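Sortase B (Clostridium perfringens, PDB 5YFK) probably acts as a class B cysteine transpeptidase that cleaves a sorting signal and joins proteins to the cell wall. Local coordinates at residues Y10-R15 / S89-I94; N107-G112 / I203-T208; V155-A160 / A216-V221. The protein carries 1 engineered substitution. One frame throughout, in Å; residues are numbered along the deposited sequence.

Interaction 1. Residues Y10-R15 / S89-I94; sequences YYTDSR and SFSGSI
One carboxylate oxygen, Asp13 OD1, carries nearly all of this contact. Ser91 grips it twice: its backbone N donates over 3.0 Å to Asp13 OD1 from above the carboxylate plane, at an N-H...O angle of 153°, while Ser91 OG reaches the anti lone pair of the same oxygen at 3.1 Å. A third donor comes from the oxygen's own side of the contact, Thr12 OG1 at 2.8 Å from Asp13 OD1, well out of the carboxylate plane. Ser89 OG adds a weak bond of 3.4 Å to Asp13 OD1. So many donors on a single oxygen would be expected to stabilise the negative charge. Phe90 plays a smaller part, its ring presenting an edge to Asp13 OD2.

The second shell sets the donors in place. Ser89 OG, anti to its own backbone N, accepts from Gly92 N at 3.0 Å, an ST motif that curls 89-92 round so that Ser89 OG and both donors of Ser91 face the aspartate. Thr12 OG1 is likewise anti to its backbone N, which turns it toward Asp13.

The contact joins the N-terminal segment, just before helix 16-19, to the loop that enters strand 94-96. Thr12 also packs on Asn117, the side chain of Ser91 lies about 5 Å from that of the predicted catalytic His113, and Tyr17 from helix 16-19 bonds Ile94 N.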
loop_
_atom_site.group_PDB
_atom_site.type_symbol
_atom_site.label_atom_id
_atom_site.label_comp_id
_atom_site.label_asym_id
_atom_site.label_seq_id
_atom_site.Cartn_x
_atom_site.Cartn_y
_atom_site.Cartn_z
ATOM N N TYR A 10 -9.508 -20.197 6.626
ATOM C CA TYR A 10 -10.085 -20.133 5.252
ATOM C C TYR A 10 -8.995 -20.308 4.192
ATOM O O TYR A 10 -7.857 -19.867 4.375
ATOM C CB TYR A 10 -10.808 -18.802 5.047
ATOM C CG TYR A 10 -11.868 -18.840 3.977
ATOM C CD1 TYR A 10 -11.610 -18.348 2.699
ATOM C CD2 TYR A 10 -13.141 -19.329 4.251
ATOM C CE1 TYR A 10 -12.578 -18.378 1.714
ATOM C CE2 TYR A 10 -14.116 -19.365 3.272
ATOM C CZ TYR A 10 -13.826 -18.889 2.007
ATOM O OH TYR A 10 -14.789 -18.918 1.031
ATOM N N TYR A 11 -9.354 -20.950 3.084
ATOM C CA TYR A 11 -8.397 -21.317 2.043
ATOM C C TYR A 11 -8.821 -20.660 0.736
ATOM O O TYR A 11 -10.000 -20.637 0.406
ATOM C CB TYR A 11 -8.357 -22.844 1.866
ATOM C CG TYR A 11 -7.286 -23.336 0.917
ATOM C CD1 TYR A 11 -6.034 -23.706 1.391
ATOM C CD2 TYR A 11 -7.506 -23.380 -0.461
ATOM C CE1 TYR A 11 -5.023 -24.088 0.521
ATOM C CE2 TYR A 11 -6.519 -23.813 -1.329
ATOM C CZ TYR A 11 -5.274 -24.154 -0.832
ATOM O OH TYR A 11 -4.288 -24.601 -1.675
ATOM N N THR A 12 -7.863 -20.149 -0.027
ATOM C CA THR A 12 -8.196 -19.185 -1.061
ATOM C C THR A 12 -7.097 -19.115 -2.129
ATOM O O THR A 12 -6.345 -20.081 -2.306
ATOM C CB THR A 12 -8.503 -17.815 -0.421
ATOM O OG1 THR A 12 -9.201 -16.982 -1.355
ATOM C CG2 THR A 12 -7.227 -17.137 0.071
ATOM N N ASP A 13 -7.083 -18.034 -2.908
ATOM C CA ASP A 13 -6.423 -18.022 -4.224
ATOM C C ASP A 13 -4.912 -17.730 -4.153
ATOM O O ASP A 13 -4.314 -17.312 -5.148
ATOM C CB ASP A 13 -7.101 -16.998 -5.152
ATOM C CG ASP A 13 -8.591 -16.829 -4.861
ATOM O OD1 ASP A 13 -8.929 -16.031 -3.961
ATOM O OD2 ASP A 13 -9.426 -17.455 -5.552
ATOM N N SER A 14 -4.277 -18.131 -3.051
ATOM C CA SER A 14 -2.998 -17.554 -2.620
ATOM C C SER A 14 -1.824 -17.995 -3.505
ATOM O O SER A 14 -0.810 -17.301 -3.596
ATOM C CB SER A 14 -2.721 -17.937 -1.155
ATOM O OG SER A 14 -1.715 -17.122 -0.564
ATOM N N ARG A 15 -1.959 -19.150 -4.147
ATOM C CA ARG A 15 -0.796 -19.904 -4.618
ATOM C C ARG A 15 -0.148 -19.250 -5.840
ATOM O O ARG A 15 1.079 -19.201 -5.949
ATOM C CB ARG A 15 -1.199 -21.344 -4.948
ATOM C CG ARG A 15 -0.030 -22.309 -5.051
ATOM C CD ARG A 15 -0.497 -23.699 -5.452
ATOM N NE ARG A 15 0.509 -24.416 -6.233
ATOM C CZ ARG A 15 0.791 -24.164 -7.509
ATOM N NH1 ARG A 15 0.174 -23.179 -8.150
ATOM N NH2 ARG A 15 1.713 -24.883 -8.139
ATOM N N SER A 89 -11.584 -13.777 -8.742
ATOM C CA SER A 89 -10.858 -14.121 -7.531
ATOM C C SER A 89 -11.544 -13.494 -6.347
ATOM O O SER A 89 -11.977 -12.341 -6.406
ATOM C CB SER A 89 -9.414 -13.638 -7.619
ATOM O OG SER A 89 -8.789 -13.665 -6.342
ATOM N N PHE A 90 -11.549 -14.218 -5.237
ATOM C CA PHE A 90 -12.075 -13.703 -3.991
ATOM C C PHE A 90 -11.060 -12.823 -3.283
ATOM O O PHE A 90 -11.423 -11.793 -2.733
ATOM C CB PHE A 90 -12.526 -14.855 -3.103
ATOM C CG PHE A 90 -13.695 -15.602 -3.676
ATOM C CD1 PHE A 90 -13.475 -16.636 -4.576
ATOM C CD2 PHE A 90 -14.960 -15.025 -3.635
ATOM C CE1 PHE A 90 -14.531 -17.219 -5.254
ATOM C CE2 PHE A 90 -16.020 -15.593 -4.320
ATOM C CZ PHE A 90 -15.806 -16.698 -5.124
ATOM N N SER A 91 -9.788 -13.203 -3.348
ATOM C CA SER A 91 -8.735 -12.430 -2.700
ATOM C C SER A 91 -8.460 -11.137 -3.461
ATOM O O SER A 91 -7.933 -10.181 -2.898
ATOM C CB SER A 91 -7.462 -13.252 -2.623
ATOM O OG SER A 91 -7.636 -14.301 -1.702
ATOM N N GLY A 92 -8.696 -11.160 -4.768
ATOM C CA GLY A 92 -8.337 -10.026 -5.625
ATOM C C GLY A 92 -6.842 -9.734 -5.643
ATOM O O GLY A 92 -6.002 -10.639 -5.708
ATOM N N SER A 93 -6.522 -8.462 -5.790
ATOM C CA SER A 93 -5.146 -8.029 -5.952
ATOM C C SER A 93 -4.897 -6.838 -5.040
ATOM O O SER A 93 -5.840 -6.224 -4.514
ATOM C CB SER A 93 -4.852 -7.657 -7.411
ATOM O OG SER A 93 -5.153 -8.735 -8.287
ATOM N N ILE A 94 -3.624 -6.514 -4.840
ATOM C CA ILE A 94 -3.297 -5.222 -4.209
ATOM C C ILE A 94 -3.253 -4.161 -5.303
ATOM O O ILE A 94 -2.631 -4.376 -6.358
ATOM C CB ILE A 94 -1.942 -5.276 -3.519
ATOM C CG1 ILE A 94 -1.868 -6.476 -2.574
ATOM C CG2 ILE A 94 -1.679 -3.969 -2.769
ATOM C CD1 ILE A 94 -2.989 -6.598 -1.564
#

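Interaction 2. Residues N107-G112 / I203-T208; sequences NIVVYG and ILTLIT
Strands 107-111 and 203-208 run parallel, pairing residue for residue from Asn107 with Ile203 to Tyr111 with Ile207, and the hydrogen bonds alternate along both. Ile108 N donates to Ile203 O, Thr205 N to Ile108 O at a nearly straight 175°, Val110 N to Thr205 O at 2.8 Å, and Ile207 N to Val110 O. The ladder closes with a longer bond, Gly112 N to Ile207 O at 3.2 Å. The edges of the pair that face outward are also served: Asn100 OD1 accepts from Val109 N and Asn100 ND2 donates to Asn107 O, while Leu204 and Leu206 bond through their backbones to strand 216-225.

Side chains add a bond at each end. Thr205 OG1, beside its backbone N with chi1 -57°, donates to Asn107 OD1 at 2.7 Å, in the amide plane and on a lone pair; Asn107 ND2 donates to Lys168 O. At the far end Thr208 OG1, anti to its backbone N, donates to Gly112 O at 2.8 Å from above the carbonyl plane.

On the face of Ile108, Val110, Leu204 and Leu206, Leu204 CD1 touches both Ile108 CG2 and Val110 CG2, 3.9 Å from each, and Phe57 of strand 55-61 packs on Ile108 and Val110. On the other face Ile207 CD1 lies 3.8 Å from Tyr111 CE2 and also touches Val109 CG1; Tyr111 OH bonds Asp97.

Buried polar groups are thus matched to partners in the middle of the sortase barrel. The Thr208-Gly112 bond ties together the residues that immediately precede His113 and Ser209, both predicted catalytic positions, the latter an engineered serine.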
loop_
_atom_site.group_PDB
_atom_site.type_symbol
_atom_site.label_atom_id
_atom_site.label_comp_id
_atom_site.label_asym_id
_atom_site.label_seq_id
_atom_site.Cartn_x
_atom_site.Cartn_y
_atom_site.Cartn_z
ATOM N N ASN A 107 0.262 11.769 -2.563
ATOM C CA ASN A 107 -0.243 10.623 -1.762
ATOM C C ASN A 107 -0.548 9.474 -2.697
ATOM O O ASN A 107 -1.429 9.586 -3.539
ATOM C CB ASN A 107 -1.501 11.007 -1.006
ATOM C CG ASN A 107 -1.976 9.931 -0.043
ATOM O OD1 ASN A 107 -1.253 8.961 0.267
ATOM N ND2 ASN A 107 -3.188 10.115 0.468
ATOM N N ILE A 108 0.203 8.396 -2.549
ATOM C CA ILE A 108 -0.043 7.168 -3.294
ATOM C C ILE A 108 -0.959 6.307 -2.423
ATOM O O ILE A 108 -0.618 5.960 -1.292
ATOM C CB ILE A 108 1.271 6.443 -3.579
ATOM C CG1 ILE A 108 2.219 7.374 -4.353
ATOM C CG2 ILE A 108 0.999 5.132 -4.333
ATOM C CD1 ILE A 108 3.672 6.950 -4.343
ATOM N N VAL A 109 -2.109 5.946 -2.969
ATOM C CA VAL A 109 -3.108 5.265 -2.161
ATOM C C VAL A 109 -3.311 3.867 -2.658
ATOM O O VAL A 109 -3.604 3.651 -3.841
ATOM C CB VAL A 109 -4.451 6.022 -2.182
ATOM C CG1 VAL A 109 -5.534 5.231 -1.465
ATOM C CG2 VAL A 109 -4.275 7.388 -1.552
ATOM N N VAL A 110 -3.138 2.901 -1.753
ATOM C CA VAL A 110 -3.128 1.509 -2.134
ATOM C C VAL A 110 -4.137 0.742 -1.273
ATOM O O VAL A 110 -4.177 0.928 -0.048
ATOM C CB VAL A 110 -1.706 0.907 -1.980
ATOM C CG1 VAL A 110 -1.666 -0.559 -2.349
ATOM C CG2 VAL A 110 -0.706 1.699 -2.804
ATOM N N TYR A 111 -4.868 -0.166 -1.921
ATOM C CA TYR A 111 -5.939 -0.955 -1.303
ATOM C C TYR A 111 -5.623 -2.432 -1.385
ATOM O O TYR A 111 -5.003 -2.926 -2.355
ATOM C CB TYR A 111 -7.271 -0.726 -2.015
ATOM C CG TYR A 111 -7.731 0.694 -2.102
ATOM C CD1 TYR A 111 -7.297 1.524 -3.125
ATOM C CD2 TYR A 111 -8.594 1.221 -1.148
ATOM C CE1 TYR A 111 -7.745 2.828 -3.209
ATOM C CE2 TYR A 111 -8.898 2.570 -1.131
ATOM C CZ TYR A 111 -8.523 3.339 -2.204
ATOM O OH TYR A 111 -8.921 4.633 -2.271
ATOM N N GLY A 112 -6.154 -3.169 -0.425
ATOM C CA GLY A 112 -6.231 -4.623 -0.526
ATOM C C GLY A 112 -7.203 -5.203 0.470
ATOM O O GLY A 112 -7.531 -4.567 1.461
ATOM N N ILE A 203 3.742 10.904 0.594
ATOM C CA ILE A 203 3.222 9.879 1.466
ATOM C C ILE A 203 2.619 8.699 0.711
ATOM O O ILE A 203 2.206 8.823 -0.443
ATOM C CB ILE A 203 2.217 10.431 2.498
ATOM C CG1 ILE A 203 1.043 11.144 1.816
ATOM C CG2 ILE A 203 2.965 11.340 3.489
ATOM C CD1 ILE A 203 -0.158 11.366 2.735
ATOM N N LEU A 204 2.461 7.617 1.464
ATOM C CA LEU A 204 1.890 6.366 1.009
ATOM C C LEU A 204 0.800 5.972 2.002
ATOM O O LEU A 204 1.026 5.982 3.223
ATOM C CB LEU A 204 2.961 5.283 1.004
ATOM C CG LEU A 204 2.535 3.867 0.574
ATOM C CD1 LEU A 204 1.973 3.729 -0.823
ATOM C CD2 LEU A 204 3.711 2.945 0.736
ATOM N N THR A 205 -0.392 5.735 1.492
ATOM C CA THR A 205 -1.527 5.356 2.336
ATOM C C THR A 205 -1.960 3.947 1.975
ATOM O O THR A 205 -2.308 3.687 0.820
ATOM C CB THR A 205 -2.692 6.330 2.117
ATOM O OG1 THR A 205 -2.249 7.668 2.395
ATOM C CG2 THR A 205 -3.932 5.966 2.945
ATOM N N LEU A 206 -2.030 3.076 2.976
ATOM C CA LEU A 206 -2.477 1.706 2.776
ATOM C C LEU A 206 -3.801 1.485 3.468
ATOM O O LEU A 206 -3.940 1.815 4.634
ATOM C CB LEU A 206 -1.462 0.705 3.346
ATOM C CG LEU A 206 0.004 0.868 2.936
ATOM C CD1 LEU A 206 0.858 -0.203 3.584
ATOM C CD2 LEU A 206 0.162 0.859 1.429
ATOM N N ILE A 207 -4.767 0.953 2.721
ATOM C CA ILE A 207 -6.137 0.833 3.204
ATOM C C ILE A 207 -6.644 -0.580 3.073
ATOM O O ILE A 207 -6.615 -1.178 1.978
ATOM C CB ILE A 207 -7.081 1.807 2.465
ATOM C CG1 ILE A 207 -6.657 3.257 2.757
ATOM C CG2 ILE A 207 -8.511 1.600 2.923
ATOM C CD1 ILE A 207 -7.319 4.263 1.834
ATOM N N THR A 208 -7.253 -1.057 4.157
ATOM C CA THR A 208 -7.927 -2.313 4.146
ATOM C C THR A 208 -9.212 -2.279 4.983
ATOM O O THR A 208 -9.507 -1.281 5.647
ATOM C CB THR A 208 -7.002 -3.468 4.566
ATOM O OG1 THR A 208 -7.619 -4.709 4.254
ATOM C CG2 THR A 208 -6.657 -3.458 6.052
#

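Interaction 3. Residues V155-A160 / A216-V221; sequences VYQENA and ARIVVV
Tyr156 CG takes the crowded position between backbone N and carbonyl carbon (chi1 63°), and Val219 sets CG1 anti to its backbone N (chi1 -172°), so ring and isopropyl group rise side by side from an antiparallel pair of the sortase beta-barrel. Val219 CB makes a CH-pi contact, 3.8 Å from the centroid of the Tyr156 ring and offset toward its rim. CG1 and CG2 of the valine spread over the same face, CG1 nearest Tyr156 OH and CG2 nearest Tyr156 CE2, and Tyr156 OH goes on to bond Gln184.

Two hydrogen-bonded pairs hold the backbones: Tyr156 with Val219, where Val219 N reaches Tyr156 O at 2.8 Å, and Glu158 with Arg217. On the other face Gln157, extended beyond CG, lays OE1 3.6 Å from Ile218 CG1; that oxygen also accepts from Lys128 NZ.

Beyond the strand, Asn159 N-caps helix 160-166, whose first residue, Ala160, meets Arg217, the predicted transition-state stabiliser. The arginine is bent at chi2 (-67°), and its side chain touches the engineered Ser209. Arg217 NH1 donates to Ala216 O over 3.0 Å with that oxygen almost in the guanidinium plane, which limits its rotation, and Ala160 CB sits over the centre of one guanidinium face, 3.5 Å from Arg217 CZ.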
loop_
_atom_site.group_PDB
_atom_site.type_symbol
_atom_site.label_atom_id
_atom_site.label_comp_id
_atom_site.label_asym_id
_atom_site.label_seq_id
_atom_site.Cartn_x
_atom_site.Cartn_y
_atom_site.Cartn_z
ATOM N N VAL A 155 -1.473 5.253 12.131
ATOM C CA VAL A 155 -2.339 4.099 11.978
ATOM C C VAL A 155 -3.682 4.412 12.648
ATOM O O VAL A 155 -3.728 5.063 13.686
ATOM C CB VAL A 155 -1.761 2.806 12.628
ATOM C CG1 VAL A 155 -1.483 3.013 14.123
ATOM C CG2 VAL A 155 -2.721 1.648 12.449
ATOM N N TYR A 156 -4.763 4.131 11.941
ATOM C CA TYR A 156 -6.106 4.367 12.472
ATOM C C TYR A 156 -7.179 3.508 11.825
ATOM O O TYR A 156 -6.974 2.921 10.755
ATOM C CB TYR A 156 -6.473 5.868 12.410
ATOM C CG TYR A 156 -6.544 6.475 11.025
ATOM C CD1 TYR A 156 -5.401 7.006 10.412
ATOM C CD2 TYR A 156 -7.742 6.501 10.314
ATOM C CE1 TYR A 156 -5.453 7.549 9.148
ATOM C CE2 TYR A 156 -7.830 7.132 9.085
ATOM C CZ TYR A 156 -6.677 7.589 8.477
ATOM O OH TYR A 156 -6.735 8.143 7.223
ATOM N N GLN A 157 -8.371 3.496 12.420
ATOM C CA GLN A 157 -9.488 2.890 11.726
ATOM C C GLN A 157 -10.714 3.755 11.881
ATOM O O GLN A 157 -10.845 4.531 12.842
ATOM C CB GLN A 157 -9.748 1.444 12.173
ATOM C CG GLN A 157 -9.874 1.224 13.662
ATOM C CD GLN A 157 -10.107 -0.246 14.034
ATOM O OE1 GLN A 157 -9.830 -1.165 13.258
ATOM N NE2 GLN A 157 -10.748 -0.449 15.155
ATOM N N GLU A 158 -11.578 3.686 10.895
ATOM C CA GLU A 158 -12.815 4.439 10.979
ATOM C C GLU A 158 -13.794 3.897 9.996
ATOM O O GLU A 158 -13.498 2.995 9.242
ATOM C CB GLU A 158 -12.572 5.938 10.709
ATOM C CG GLU A 158 -11.928 6.237 9.368
ATOM C CD GLU A 158 -11.681 7.735 9.137
ATOM O OE1 GLU A 158 -12.109 8.269 8.095
ATOM O OE2 GLU A 158 -11.168 8.416 10.045
ATOM N N ASN A 159 -14.976 4.483 10.011
ATOM C CA ASN A 159 -16.046 4.061 9.152
ATOM C C ASN A 159 -15.694 4.256 7.661
ATOM O O ASN A 159 -15.178 5.301 7.280
ATOM C CB ASN A 159 -17.269 4.897 9.504
ATOM C CG ASN A 159 -18.378 4.711 8.524
ATOM O OD1 ASN A 159 -18.444 5.421 7.519
ATOM N ND2 ASN A 159 -19.218 3.730 8.767
ATOM N N ALA A 160 -16.119 3.333 6.812
ATOM C CA ALA A 160 -15.705 3.372 5.413
ATOM C C ALA A 160 -16.215 4.611 4.671
ATOM O O ALA A 160 -15.538 5.149 3.800
ATOM C CB ALA A 160 -16.126 2.114 4.697
ATOM N N ALA A 216 -15.687 -1.194 9.041
ATOM C CA ALA A 216 -14.418 -0.644 9.510
ATOM C C ALA A 216 -13.417 -0.664 8.367
ATOM O O ALA A 216 -13.464 -1.546 7.494
ATOM C CB ALA A 216 -13.867 -1.426 10.692
ATOM N N ARG A 217 -12.625 0.391 8.306
ATOM C CA ARG A 217 -11.444 0.433 7.478
ATOM C C ARG A 217 -10.240 0.656 8.359
ATOM O O ARG A 217 -10.264 1.500 9.270
ATOM C CB ARG A 217 -11.542 1.563 6.462
ATOM C CG ARG A 217 -12.651 1.398 5.466
ATOM C CD ARG A 217 -12.385 0.224 4.578
ATOM N NE ARG A 217 -13.387 0.048 3.547
ATOM C CZ ARG A 217 -14.420 -0.797 3.616
ATOM N NH1 ARG A 217 -14.677 -1.500 4.722
ATOM N NH2 ARG A 217 -15.243 -0.884 2.584
ATOM N N ILE A 218 -9.157 -0.033 8.040
ATOM C CA ILE A 218 -7.887 0.212 8.753
ATOM C C ILE A 218 -6.869 0.868 7.810
ATOM O O ILE A 218 -6.780 0.488 6.674
ATOM C CB ILE A 218 -7.295 -1.114 9.268
ATOM C CG1 ILE A 218 -8.363 -1.905 10.055
ATOM C CG2 ILE A 218 -6.058 -0.869 10.126
ATOM C CD1 ILE A 218 -7.933 -3.299 10.473
ATOM N N VAL A 219 -6.189 1.911 8.295
ATOM C CA VAL A 219 -5.371 2.786 7.450
ATOM C C VAL A 219 -3.980 2.908 8.062
ATOM O O VAL A 219 -3.841 3.163 9.249
ATOM C CB VAL A 219 -5.976 4.201 7.313
ATOM C CG1 VAL A 219 -5.230 5.032 6.269
ATOM C CG2 VAL A 219 -7.460 4.134 6.982
ATOM N N VAL A 220 -2.959 2.760 7.221
ATOM C CA VAL A 220 -1.604 3.083 7.576
ATOM C C VAL A 220 -1.033 4.125 6.600
ATOM O O VAL A 220 -1.271 4.059 5.402
ATOM C CB VAL A 220 -0.695 1.838 7.589
ATOM C CG1 VAL A 220 0.756 2.255 7.787
ATOM C CG2 VAL A 220 -1.113 0.896 8.724
ATOM N N VAL A 221 -0.482 5.198 7.155
ATOM C CA VAL A 221 0.122 6.258 6.340
ATOM C C VAL A 221 1.604 6.393 6.697
ATOM O O VAL A 221 2.001 6.358 7.872
ATOM C CB VAL A 221 -0.590 7.619 6.538
ATOM C CG1 VAL A 221 -0.280 8.563 5.397
ATOM C CG2 VAL A 221 -2.113 7.431 6.644
#

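Interactions 2 and 3 belong to one sheet, in which strand 203-210 pairs with 107-111 on one flank and with 216-225 on the other; strand 146-159 follows next. Their centres lie 11 Å apart and their segments alternate along the chain. Probable hydrogen bonds, Thr208 O to Ile218 N and Leu206 N to Val220 O, stitch them together. Interaction 1 comes first in the chain and closes before interaction 2 opens; its centre is 19 Å from that of interaction 2, which it touches through Ile94 packing on Val110. Each comes near the predicted catalytic positions: interaction 1 near His113 through Ser91, interaction 2 just before His113 and Ser209, and interaction 3 holding Arg217.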